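Local coordinates for protein peptidoglycan glycosyltransferase (Atopobium parvulum, PDB 4OVD) that belongs to the penicillin-binding proteins and combines a dimerisation domain with a transpeptidase-type domain, at residues A252-A264 with T426-F439. Numbering follows the deposited sequence.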
loop_
_atom_site.group_PDB
_atom_site.type_symbol
_atom_site.label_atom_id
_atom_site.label_comp_id
_atom_site.label_asym_id
_atom_site.label_seq_id
_atom_site.Cartn_x
_atom_site.Cartn_y
_atom_site.Cartn_z
ATOM N N ALA A 252 -5.683 3.655 -4.018
ATOM C CA ALA A 252 -5.763 5.096 -3.968
ATOM C C ALA A 252 -6.253 5.359 -2.549
ATOM O O ALA A 252 -7.221 4.747 -2.160
ATOM C CB ALA A 252 -6.746 5.615 -4.969
HETATM N N MSE A 253 -5.646 6.306 -1.839
HETATM C CA MSE A 253 -5.962 6.567 -0.459
HETATM C C MSE A 253 -5.764 8.004 -0.145
HETATM O O MSE A 253 -5.143 8.714 -0.867
HETATM C CB MSE A 253 -5.033 5.739 0.475
HETATM C CG MSE A 253 -3.665 6.334 1.015
HETATM SE SE MSE A 253 -3.100 4.959 2.308
HETATM C CE MSE A 253 -3.933 5.768 3.867
ATOM N N ASN A 254 -6.341 8.422 0.964
ATOM C CA ASN A 254 -6.232 9.744 1.442
ATOM C C ASN A 254 -5.107 9.655 2.471
ATOM O O ASN A 254 -5.238 8.963 3.483
ATOM C CB ASN A 254 -7.556 10.154 2.085
ATOM C CG ASN A 254 -7.534 11.544 2.597
ATOM O OD1 ASN A 254 -6.619 11.948 3.252
ATOM N ND2 ASN A 254 -8.544 12.288 2.287
ATOM N N PRO A 255 -3.994 10.362 2.220
ATOM C CA PRO A 255 -2.867 10.335 3.105
ATOM C C PRO A 255 -3.090 11.081 4.424
ATOM O O PRO A 255 -2.309 10.905 5.346
ATOM C CB PRO A 255 -1.751 10.993 2.283
ATOM C CG PRO A 255 -2.456 11.850 1.331
ATOM C CD PRO A 255 -3.739 11.164 1.015
ATOM N N ARG A 256 -4.135 11.871 4.547
ATOM C CA ARG A 256 -4.377 12.557 5.811
ATOM C C ARG A 256 -5.356 11.816 6.724
ATOM O O ARG A 256 -5.200 11.836 7.905
ATOM C CB ARG A 256 -4.939 13.937 5.593
ATOM C CG ARG A 256 -5.215 14.658 6.909
ATOM C CD ARG A 256 -5.790 16.043 6.665
ATOM N NE ARG A 256 -7.125 15.973 6.046
ATOM C CZ ARG A 256 -8.290 15.806 6.695
ATOM N NH1 ARG A 256 -8.358 15.650 8.028
ATOM N NH2 ARG A 256 -9.414 15.766 5.987
ATOM N N THR A 257 -6.413 11.246 6.204
ATOM C CA THR A 257 -7.346 10.521 7.054
ATOM C C THR A 257 -7.087 9.000 7.083
ATOM O O THR A 257 -7.604 8.286 7.938
ATOM C CB THR A 257 -8.724 10.634 6.475
ATOM O OG1 THR A 257 -8.690 10.029 5.202
ATOM C CG2 THR A 257 -9.208 12.100 6.350
ATOM N N GLY A 258 -6.338 8.498 6.109
ATOM C CA GLY A 258 -6.065 7.086 5.976
ATOM C C GLY A 258 -7.133 6.311 5.226
ATOM O O GLY A 258 -6.932 5.141 4.933
ATOM N N GLU A 259 -8.233 6.949 4.843
ATOM C CA GLU A 259 -9.340 6.257 4.134
ATOM C C GLU A 259 -8.907 5.779 2.773
ATOM O O GLU A 259 -8.198 6.508 2.090
ATOM C CB GLU A 259 -10.540 7.194 3.961
ATOM C CG GLU A 259 -11.207 7.530 5.286
ATOM C CD GLU A 259 -12.331 8.597 5.183
ATOM O OE1 GLU A 259 -12.553 9.159 4.068
ATOM O OE2 GLU A 259 -12.995 8.869 6.234
ATOM N N ILE A 260 -9.300 4.547 2.405
ATOM C CA ILE A 260 -8.957 3.937 1.110
ATOM C C ILE A 260 -10.076 4.102 0.102
ATOM O O ILE A 260 -11.238 3.610 0.290
ATOM C CB ILE A 260 -8.596 2.486 1.301
ATOM C CG1 ILE A 260 -7.324 2.384 2.173
ATOM C CG2 ILE A 260 -8.324 1.798 -0.056
ATOM C CD1 ILE A 260 -7.144 1.008 2.819
ATOM N N TYR A 261 -9.766 4.822 -0.967
ATOM C CA TYR A 261 -10.755 5.075 -1.957
ATOM C C TYR A 261 -10.955 3.921 -2.884
ATOM O O TYR A 261 -12.058 3.732 -3.392
ATOM C CB TYR A 261 -10.396 6.265 -2.805
ATOM C CG TYR A 261 -10.168 7.535 -2.075
ATOM C CD1 TYR A 261 -11.217 8.188 -1.425
ATOM C CD2 TYR A 261 -8.946 8.163 -2.162
ATOM C CE1 TYR A 261 -11.008 9.386 -0.775
ATOM C CE2 TYR A 261 -8.722 9.382 -1.542
ATOM C CZ TYR A 261 -9.756 10.003 -0.879
ATOM O OH TYR A 261 -9.483 11.192 -0.291
ATOM N N ALA A 262 -9.886 3.200 -3.146
ATOM C CA ALA A 262 -9.908 2.016 -4.026
ATOM C C ALA A 262 -8.697 1.145 -3.795
ATOM O O ALA A 262 -7.659 1.625 -3.402
ATOM C CB ALA A 262 -9.946 2.431 -5.469
ATOM N N ALA A 263 -8.838 -0.155 -4.013
ATOM C CA ALA A 263 -7.729 -1.057 -3.846
ATOM C C ALA A 263 -8.016 -2.380 -4.493
ATOM O O ALA A 263 -9.142 -2.928 -4.387
ATOM C CB ALA A 263 -7.434 -1.240 -2.351
ATOM N N ALA A 264 -7.014 -2.928 -5.159
ATOM C CA ALA A 264 -7.191 -4.221 -5.798
ATOM C C ALA A 264 -5.885 -4.936 -6.068
ATOM O O ALA A 264 -4.845 -4.316 -6.139
ATOM C CB ALA A 264 -7.967 -4.044 -7.099
ATOM N N THR A 426 2.657 7.892 3.952
ATOM C CA THR A 426 1.688 8.829 4.479
ATOM C C THR A 426 2.374 9.864 5.385
ATOM O O THR A 426 1.969 10.984 5.332
ATOM C CB THR A 426 0.433 8.238 5.167
ATOM O OG1 THR A 426 0.772 7.558 6.394
ATOM C CG2 THR A 426 -0.290 7.336 4.234
ATOM N N ALA A 427 3.379 9.496 6.174
ATOM C CA ALA A 427 4.066 10.444 7.009
ATOM C C ALA A 427 4.687 11.568 6.190
ATOM O O ALA A 427 4.631 12.741 6.578
ATOM C CB ALA A 427 5.116 9.767 7.873
ATOM N N VAL A 428 5.241 11.231 5.033
ATOM C CA VAL A 428 5.822 12.278 4.187
ATOM C C VAL A 428 4.711 13.144 3.611
ATOM O O VAL A 428 4.829 14.384 3.463
ATOM C CB VAL A 428 6.703 11.662 3.086
ATOM C CG1 VAL A 428 7.115 12.695 2.057
ATOM C CG2 VAL A 428 7.921 11.037 3.706
ATOM N N ALA A 429 3.592 12.517 3.293
ATOM C CA ALA A 429 2.489 13.281 2.695
ATOM C C ALA A 429 1.584 13.952 3.720
ATOM O O ALA A 429 0.703 14.683 3.329
ATOM C CB ALA A 429 1.631 12.371 1.835
ATOM N N ASN A 430 1.743 13.662 5.009
ATOM C CA ASN A 430 0.854 14.264 5.965
ATOM C C ASN A 430 1.558 15.013 7.079
ATOM O O ASN A 430 1.259 14.808 8.256
ATOM C CB ASN A 430 -0.016 13.189 6.523
ATOM C CG ASN A 430 -1.062 13.731 7.456
ATOM O OD1 ASN A 430 -1.705 14.683 7.136
ATOM N ND2 ASN A 430 -1.287 13.064 8.542
ATOM N N LYS A 431 2.572 15.787 6.702
ATOM C CA LYS A 431 3.304 16.637 7.660
ATOM C C LYS A 431 3.980 15.871 8.727
ATOM O O LYS A 431 4.122 16.315 9.848
ATOM C CB LYS A 431 2.358 17.673 8.250
ATOM C CG LYS A 431 1.859 18.602 7.145
ATOM C CD LYS A 431 0.718 19.550 7.574
ATOM C CE LYS A 431 1.119 20.553 8.663
ATOM N NZ LYS A 431 2.234 21.472 8.279
ATOM N N GLY A 432 4.314 14.660 8.396
ATOM C CA GLY A 432 5.031 13.863 9.322
ATOM C C GLY A 432 4.254 12.903 10.130
ATOM O O GLY A 432 4.859 12.144 10.917
ATOM N N THR A 433 2.931 12.968 10.020
ATOM C CA THR A 433 2.101 12.058 10.808
ATOM C C THR A 433 1.638 10.853 9.967
ATOM O O THR A 433 1.011 11.031 8.945
ATOM C CB THR A 433 0.934 12.816 11.423
ATOM O OG1 THR A 433 1.452 13.775 12.338
ATOM C CG2 THR A 433 -0.009 11.887 12.210
HETATM N N MSE A 434 1.989 9.644 10.379
HETATM C CA MSE A 434 1.570 8.408 9.683
HETATM C C MSE A 434 0.175 7.982 10.089
HETATM O O MSE A 434 -0.193 8.060 11.265
HETATM C CB MSE A 434 2.666 7.388 9.991
HETATM C CG MSE A 434 2.380 6.013 9.546
HETATM SE SE MSE A 434 4.119 5.131 9.436
HETATM C CE MSE A 434 4.075 4.706 11.335
ATOM N N VAL A 435 -0.670 7.638 9.128
ATOM C CA VAL A 435 -2.032 7.279 9.443
ATOM C C VAL A 435 -2.235 5.812 9.247
ATOM O O VAL A 435 -1.368 5.161 8.763
ATOM C CB VAL A 435 -3.028 8.062 8.558
ATOM C CG1 VAL A 435 -2.826 9.574 8.713
ATOM C CG2 VAL A 435 -2.897 7.667 7.111
ATOM N N THR A 436 -3.397 5.309 9.620
ATOM C CA THR A 436 -3.700 3.911 9.518
ATOM C C THR A 436 -4.553 3.756 8.283
ATOM O O THR A 436 -5.615 4.322 8.267
ATOM C CB THR A 436 -4.552 3.442 10.679
ATOM O OG1 THR A 436 -3.823 3.562 11.904
ATOM C CG2 THR A 436 -4.928 1.991 10.453
ATOM N N PRO A 437 -4.092 3.018 7.252
ATOM C CA PRO A 437 -4.968 2.850 6.066
ATOM C C PRO A 437 -6.197 2.006 6.484
ATOM O O PRO A 437 -6.072 1.120 7.294
ATOM C CB PRO A 437 -4.073 2.167 5.002
ATOM C CG PRO A 437 -2.688 2.229 5.551
ATOM C CD PRO A 437 -2.799 2.338 7.073
ATOM N N HIS A 438 -7.363 2.276 5.954
ATOM C CA HIS A 438 -8.531 1.576 6.401
ATOM C C HIS A 438 -9.710 1.795 5.522
ATOM O O HIS A 438 -9.748 2.715 4.792
ATOM C CB HIS A 438 -8.875 1.975 7.814
ATOM C CG HIS A 438 -9.254 3.410 7.951
ATOM N ND1 HIS A 438 -8.346 4.388 8.256
ATOM C CD2 HIS A 438 -10.440 4.027 7.822
ATOM C CE1 HIS A 438 -8.955 5.548 8.302
ATOM N NE2 HIS A 438 -10.228 5.354 8.048
ATOM N N PHE A 439 -10.674 0.909 5.625
ATOM C CA PHE A 439 -11.822 0.904 4.769
ATOM C C PHE A 439 -13.087 1.396 5.440
ATOM O O PHE A 439 -13.900 1.978 4.810
ATOM C CB PHE A 439 -12.089 -0.495 4.261
ATOM C CG PHE A 439 -11.028 -1.032 3.374
ATOM C CD1 PHE A 439 -10.956 -0.648 2.083
ATOM C CD2 PHE A 439 -10.113 -1.934 3.844
ATOM C CE1 PHE A 439 -9.993 -1.134 1.261
ATOM C CE2 PHE A 439 -9.146 -2.442 3.027
ATOM C CZ PHE A 439 -9.087 -2.037 1.730
#
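Glu-259 and His-438 face each other in a single backbone bridge between the hairpin loop joining strands 248-253 and 260-266 and the chain that leaves helix 418-429. His-438 N donates to Gly-258 O at 3.1 Å, while Ile-260 N meets His-438 O at 3.0 Å. With CG between the backbone N and the carbonyl carbon (chi1 64°), the imidazole returns toward the loop although CB points away, and CE1 comes 3.1 Å from Thr-257 O near the ring plane. Glu-259 CA lies over one ring face in a CH-pi contact, and ND1, donating in the ring plane to Thr-436 O at 2.7 Å, helps to fix the ring's rotation; Trp-450 also stacks on it. Beyond the bridge, Ile-260 CD1 rests over one face of the Phe-439 ring, 3.9 Å from its centroid.

On the other flank the terminal methyl of selenomethionine Met-253 touches Pro-437 CB, Thr-426 CG2 and Val-435 CG2. Gly-258, whose positive phi suits glycine, brings its CA within 3.4 Å of Val-435 CG2, tighter than usual. Pro-255 CB packs on Ala-429 CB. Asn-430 holds CG anti to its N (chi1 -175°); ND2 donates in the amide plane to Thr-433 O across a type I' turn, and OD1 merely touches Arg-256 CG at 3.5 Å.

Pro-255 O is buried against Asn-430 CB (3.4 Å) and Val-435 CG1 without a hydrogen-bond partner. With two backbone bonds crossing amid apolar contacts, the join probably rests largely on shape and hydrophobic burial.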